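Local coordinates for protein GH5 (Bacteroidetes bacterium AC2a, PDB 4YHE) that is a family 5 glycoside hydrolase with a TIM-barrel fold, a cellulase that probably cleaves beta-glucosidic bonds in cellulose-derived glucans, at residues 89-93 / 94-98; 120-123 / 124-128. All coordinates share one frame; numbering follows the deposited sequence.

Both contacts are local turns of one chain, met in series: interaction 1 (89-93 / 94-98) closes helix 78-93 and leads into barrel strand 97-101, and interaction 2 (120-123 / 124-128) opens helix 122-127, the next helix after that strand. Their centres lie about 36 Å apart, on opposite sides of the chain's centre, and their nearest atoms about 18 Å apart, so neither touches the other. Interaction 1 ends a helix and interaction 2 starts one. In TIM barrels the active site lies at the C-terminal ends of the strands; interaction 1 enters its strand at the other end, while interaction 2 belongs to the region that follows the strand's C-terminal end.

Interaction 1 (89-93 / 94-98); sequences HMAHK and AGLIV
Ala91 and Val98 press together where helix 78-93 turns into strand 97-101: Ala91 CB lies 3.4 Å from Val98 CG2, tighter than carbon atoms usually pack. Val98 brings this methyl to the helix because CG1 is anti to the backbone N (chi1 177°), which leaves CG2 beside that N and facing Ala91. Leu96 packs more loosely, its CD1 4.5 Å from Ala91 CB, while its own CB and CG lie against the Ala91 carbonyl oxygen. Ala91 O accepts chiefly from Leu96 N, at 3.1 Å in a nearly straight bond (165°), with a weak second bond from Ala94 N. Ala94 N also reaches Met90 O at 3.0 Å, and Gly95 N meets His92 O at 2.9 Å from above the carbonyl plane. With Gly95 at positive phi (85°), the turn is a Schellman motif; a CB there would jam against the preceding carbonyl oxygen.

The opposite character appears at His92, Lys93 and Gly95, all exposed. Between the His92 ring and the Leu96 carbonyl the link is made through a water, which sits at the ring edge 2.7 Å from His92 ND1 and donates to Leu96 O. Lys93 contributes little beyond its CB, the rest of its chain leading away.

The turn completes the beta-alpha-beta crossover from strand 57-60 through helix 78-93 to strand 97-101. Val58 of the first strand touches Ala91, Leu96 and Val98, Phe47 of helix 44-53 packs on Ala91, and the His92 ring stacks on Trp156, just before strand 157-160.

Interaction 2 (120-123 / 124-128); sequences LDLP and AAVAS
Asp121 caps the first turn of helix 122-127 by accepting a hydrogen bond from Ala124 N at OD1, 3.1 Å long and fairly straight at 162°. The N-H meets the oxygen from above the carboxylate plane, 57° out of it. With CG swung anti to the backbone N of Asp121 (chi1 -173°), the carboxylate folds over the start of the helix instead of extending from it. There it also packs on the Ala124 methyl, Asp121 CG lying 3.3 Å from Ala124 CB. Its negative charge would probably interact favourably with the helix dipole. Replacing Asp121 by an alanine would remove the carboxylate, is likely to leave Ala124 N without its side-chain acceptor and would probably take away part of the packing on the Ala124 methyl.

Backbone bonds carry the turn onward. Asp121 O takes Ala125 N at 3.1 Å, Leu122 O takes Val126 N at 3.0 Å, and Pro123 O takes Ala127 N at 2.9 Å. Pro123 has no N-H to offer, which costs nothing in the first turn of a helix.

Apolar contact is slighter: Leu122 CD1 approaches Val126 CG2 at 4.4 Å, one turn along.

Leu122 and Ala125 are buried against helix 181-199, touching Val185 and Trp189 respectively. Ser128 ends this short helix and, through OG to Arg131 N, caps helix 129-149. The arrangement is a classic aspartate N-cap, here opening a short helix joined directly to a long one of the TIM barrel.

Interaction 1 (89-93 / 94-98)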
ATOM      1  N   HIS A  89       3.504 -16.285   7.964  1.00 19.31           N
ATOM      2  CA  HIS A  89       4.477 -16.890   8.890  1.00 19.93           C
ATOM      3  C   HIS A  89       5.861 -17.098   8.311  1.00 20.85           C
ATOM      4  O   HIS A  89       6.850 -17.033   9.058  1.00 21.85           O
ATOM      5  CB  HIS A  89       3.849 -18.131   9.551  1.00 20.31           C
ATOM      6  CG  HIS A  89       2.812 -17.778  10.567  1.00 21.13           C
ATOM      7  ND1 HIS A  89       1.458 -17.777  10.294  1.00 21.41           N
ATOM      8  CD2 HIS A  89       2.939 -17.326  11.842  1.00 22.17           C
ATOM      9  CE1 HIS A  89       0.801 -17.385  11.370  1.00 21.89           C
ATOM     10  NE2 HIS A  89       1.676 -17.101  12.319  1.00 21.68           N
ATOM     11  N   MET A  90       5.984 -17.249   6.980  1.00 20.00           N
ATOM     12  CA  MET A  90       7.310 -17.165   6.338  1.00 20.73           C
ATOM     13  C   MET A  90       7.932 -15.781   6.534  1.00 20.96           C
ATOM     14  O   MET A  90       9.120 -15.646   6.871  1.00 17.88           O
ATOM     15  CB  MET A  90       7.238 -17.452   4.834  1.00 20.98           C
ATOM     16  CG  MET A  90       6.771 -18.843   4.434  1.00 22.78           C
ATOM     17  SD  MET A  90       6.593 -18.944   2.642  1.00 24.47           S
ATOM     18  CE  MET A  90       6.121 -20.654   2.381  1.00 24.97           C
ATOM     19  N   ALA A  91       7.122 -14.746   6.293  1.00 20.10           N
ATOM     20  CA  ALA A  91       7.547 -13.367   6.504  1.00 19.54           C
ATOM     21  C   ALA A  91       8.020 -13.132   7.954  1.00 19.48           C
ATOM     22  O   ALA A  91       9.063 -12.503   8.176  1.00 19.46           O
ATOM     23  CB  ALA A  91       6.402 -12.422   6.172  1.00 19.22           C
ATOM     24  N   HIS A  92       7.252 -13.647   8.913  1.00 20.08           N
ATOM     25  CA  HIS A  92       7.567 -13.517  10.340  1.00 22.74           C
ATOM     26  C   HIS A  92       8.860 -14.233  10.653  1.00 23.34           C
ATOM     27  O   HIS A  92       9.719 -13.717  11.386  1.00 21.53           O
ATOM     28  CB  HIS A  92       6.437 -14.083  11.198  1.00 24.89           C
ATOM     29  CG  HIS A  92       6.659 -13.951  12.677  1.00 26.72           C
ATOM     30  ND1 HIS A  92       7.071 -12.776  13.275  1.00 25.58           N
ATOM     31  CD2 HIS A  92       6.487 -14.848  13.684  1.00 27.43           C
ATOM     32  CE1 HIS A  92       7.176 -12.965  14.581  1.00 27.03           C
ATOM     33  NE2 HIS A  92       6.816 -14.210  14.854  1.00 26.56           N
ATOM     34  N   LYS A  93       9.024 -15.413  10.075  1.00 24.30           N
ATOM     35  CA  LYS A  93      10.285 -16.147  10.212  1.00 24.65           C
ATOM     36  C   LYS A  93      11.462 -15.338   9.714  1.00 25.39           C
ATOM     37  O   LYS A  93      12.562 -15.443  10.254  1.00 23.15           O
ATOM     38  CB  LYS A  93      10.178 -17.469   9.460  1.00 27.05           C
ATOM     39  CG  LYS A  93      11.326 -18.435   9.667  1.00 30.56           C
ATOM     40  CD  LYS A  93      10.891 -19.823   9.183  1.00 34.18           C
ATOM     41  CE  LYS A  93      12.063 -20.779   9.065  1.00 37.70           C
ATOM     42  NZ  LYS A  93      12.883 -20.838  10.306  1.00 38.31           N
ATOM     43  N   ALA A  94      11.261 -14.517   8.678  1.00 21.26           N
ATOM     44  CA  ALA A  94      12.319 -13.659   8.210  1.00 22.29           C
ATOM     45  C   ALA A  94      12.535 -12.356   9.028  1.00 22.89           C
ATOM     46  O   ALA A  94      13.405 -11.563   8.685  1.00 22.78           O
ATOM     47  CB  ALA A  94      12.110 -13.331   6.736  1.00 21.54           C
ATOM     48  N   GLY A  95      11.708 -12.118  10.042  1.00 23.12           N
ATOM     49  CA  GLY A  95      11.804 -10.913  10.855  1.00 24.92           C
ATOM     50  C   GLY A  95      11.090  -9.667  10.341  1.00 23.12           C
ATOM     51  O   GLY A  95      11.346  -8.578  10.817  1.00 23.04           O
ATOM     52  N   LEU A  96      10.162  -9.837   9.405  1.00 22.18           N
ATOM     53  CA  LEU A  96       9.465  -8.699   8.783  1.00 21.39           C
ATOM     54  C   LEU A  96       8.154  -8.404   9.481  1.00 19.62           C
ATOM     55  O   LEU A  96       7.469  -9.305   9.960  1.00 20.29           O
ATOM     56  CB  LEU A  96       9.191  -8.995   7.299  1.00 20.88           C
ATOM     57  CG  LEU A  96      10.396  -9.325   6.435  1.00 20.97           C
ATOM     58  CD1 LEU A  96       9.986  -9.984   5.139  1.00 20.53           C
ATOM     59  CD2 LEU A  96      11.212  -8.068   6.192  1.00 21.75           C
ATOM     60  N   ILE A  97       7.814  -7.121   9.555  1.00 19.08           N
ATOM     61  CA  ILE A  97       6.469  -6.699   9.909  1.00 17.78           C
ATOM     62  C   ILE A  97       5.620  -6.995   8.663  1.00 16.43           C
ATOM     63  O   ILE A  97       6.096  -6.826   7.540  1.00 16.09           O
ATOM     64  CB  ILE A  97       6.460  -5.210  10.283  1.00 18.23           C
ATOM     65  CG1 ILE A  97       7.176  -5.032  11.626  1.00 20.74           C
ATOM     66  CG2 ILE A  97       5.044  -4.670  10.365  1.00 17.33           C
ATOM     67  CD1 ILE A  97       7.746  -3.655  11.865  1.00 21.46           C
ATOM     68  N   VAL A  98       4.390  -7.409   8.870  1.00 16.35           N
ATOM     69  CA  VAL A  98       3.559  -7.946   7.776  1.00 17.08           C
ATOM     70  C   VAL A  98       2.231  -7.241   7.744  1.00 16.04           C
ATOM     71  O   VAL A  98       1.602  -7.106   8.775  1.00 16.35           O
ATOM     72  CB  VAL A  98       3.296  -9.460   7.978  1.00 17.29           C
ATOM     73  CG1 VAL A  98       2.373 -10.040   6.885  1.00 17.97           C
ATOM     74  CG2 VAL A  98       4.614 -10.214   8.055  1.00 18.04           C
TER
HETATM   75  O   HOH W   1       8.025 -10.480  12.280  1.00 22.09           O

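Interaction 2 (120-123 / 124-128)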
ATOM      1  N   LEU A 120     -17.386  -5.786  -3.488  1.00 23.25           N
ATOM      2  CA  LEU A 120     -17.117  -4.595  -2.706  1.00 23.06           C
ATOM      3  C   LEU A 120     -17.238  -3.345  -3.598  1.00 24.76           C
ATOM      4  O   LEU A 120     -16.265  -2.866  -4.181  1.00 25.03           O
ATOM      5  CB  LEU A 120     -15.729  -4.768  -2.086  1.00 23.86           C
ATOM      6  CG  LEU A 120     -15.244  -3.766  -1.078  1.00 23.12           C
ATOM      7  CD1 LEU A 120     -16.267  -3.544   0.029  1.00 23.40           C
ATOM      8  CD2 LEU A 120     -13.910  -4.269  -0.512  1.00 23.58           C
ATOM      9  N   ASP A 121     -18.479  -2.854  -3.735  1.00 25.97           N
ATOM     10  CA  ASP A 121     -18.880  -1.988  -4.835  1.00 26.55           C
ATOM     11  C   ASP A 121     -19.359  -0.657  -4.277  1.00 25.72           C
ATOM     12  O   ASP A 121     -20.476  -0.556  -3.796  1.00 23.53           O
ATOM     13  CB  ASP A 121     -20.019  -2.685  -5.609  1.00 27.45           C
ATOM     14  CG  ASP A 121     -20.420  -1.966  -6.882  1.00 29.66           C
ATOM     15  OD1 ASP A 121     -20.327  -0.724  -6.980  1.00 29.72           O
ATOM     16  OD2 ASP A 121     -20.902  -2.655  -7.799  1.00 32.12           O
ATOM     17  N   LEU A 122     -18.519   0.372  -4.356  1.00 25.63           N
ATOM     18  CA  LEU A 122     -18.840   1.635  -3.700  1.00 24.76           C
ATOM     19  C   LEU A 122     -20.051   2.390  -4.326  1.00 23.90           C
ATOM     20  O   LEU A 122     -20.938   2.798  -3.609  1.00 24.05           O
ATOM     21  CB  LEU A 122     -17.599   2.531  -3.621  1.00 23.40           C
ATOM     22  CG  LEU A 122     -17.836   3.886  -2.931  1.00 23.64           C
ATOM     23  CD1 LEU A 122     -18.142   3.723  -1.462  1.00 23.47           C
ATOM     24  CD2 LEU A 122     -16.616   4.762  -3.128  1.00 23.59           C
ATOM     25  N   PRO A 123     -20.067   2.595  -5.654  1.00 24.98           N
ATOM     26  CA  PRO A 123     -21.254   3.261  -6.223  1.00 25.82           C
ATOM     27  C   PRO A 123     -22.548   2.512  -5.935  1.00 25.14           C
ATOM     28  O   PRO A 123     -23.565   3.143  -5.624  1.00 25.40           O
ATOM     29  CB  PRO A 123     -20.968   3.270  -7.732  1.00 25.78           C
ATOM     30  CG  PRO A 123     -19.474   3.209  -7.830  1.00 25.19           C
ATOM     31  CD  PRO A 123     -19.022   2.379  -6.670  1.00 24.33           C
ATOM     32  N   ALA A 124     -22.511   1.189  -6.005  1.00 25.45           N
ATOM     33  CA  ALA A 124     -23.688   0.374  -5.664  1.00 27.26           C
ATOM     34  C   ALA A 124     -24.165   0.595  -4.232  1.00 26.29           C
ATOM     35  O   ALA A 124     -25.374   0.656  -3.960  1.00 22.98           O
ATOM     36  CB  ALA A 124     -23.412  -1.102  -5.910  1.00 26.79           C
ATOM     37  N   ALA A 125     -23.215   0.765  -3.314  1.00 24.99           N
ATOM     38  CA  ALA A 125     -23.524   1.055  -1.916  1.00 24.37           C
ATOM     39  C   ALA A 125     -24.099   2.455  -1.668  1.00 25.33           C
ATOM     40  O   ALA A 125     -24.944   2.645  -0.780  1.00 24.77           O
ATOM     41  CB  ALA A 125     -22.256   0.897  -1.080  1.00 23.92           C
ATOM     42  N   VAL A 126     -23.588   3.435  -2.397  1.00 25.48           N
ATOM     43  CA  VAL A 126     -24.093   4.805  -2.315  1.00 26.22           C
ATOM     44  C   VAL A 126     -25.507   4.920  -2.914  1.00 28.12           C
ATOM     45  O   VAL A 126     -26.341   5.652  -2.400  1.00 28.50           O
ATOM     46  CB  VAL A 126     -23.137   5.773  -3.029  1.00 27.09           C
ATOM     47  CG1 VAL A 126     -23.795   7.127  -3.294  1.00 29.68           C
ATOM     48  CG2 VAL A 126     -21.851   5.907  -2.206  1.00 27.91           C
ATOM     49  N   ALA A 127     -25.755   4.202  -3.997  1.00 28.71           N
ATOM     50  CA  ALA A 127     -27.092   4.184  -4.626  1.00 31.51           C
ATOM     51  C   ALA A 127     -28.159   3.452  -3.801  1.00 32.26           C
ATOM     52  O   ALA A 127     -29.345   3.724  -3.955  1.00 31.56           O
ATOM     53  CB  ALA A 127     -27.001   3.557  -6.000  1.00 31.80           C
ATOM     54  N   SER A 128     -27.748   2.510  -2.949  1.00 31.80           N
ATOM     55  CA  SER A 128     -28.686   1.709  -2.172  1.00 31.23           C
ATOM     56  C   SER A 128     -28.189   1.385  -0.771  1.00 31.84           C
ATOM     57  O   SER A 128     -27.202   0.664  -0.609  1.00 28.69           O
ATOM     58  CB  SER A 128     -28.971   0.393  -2.901  1.00 30.70           C
ATOM     59  OG  SER A 128     -29.723  -0.477  -2.069  1.00 31.21           O
TER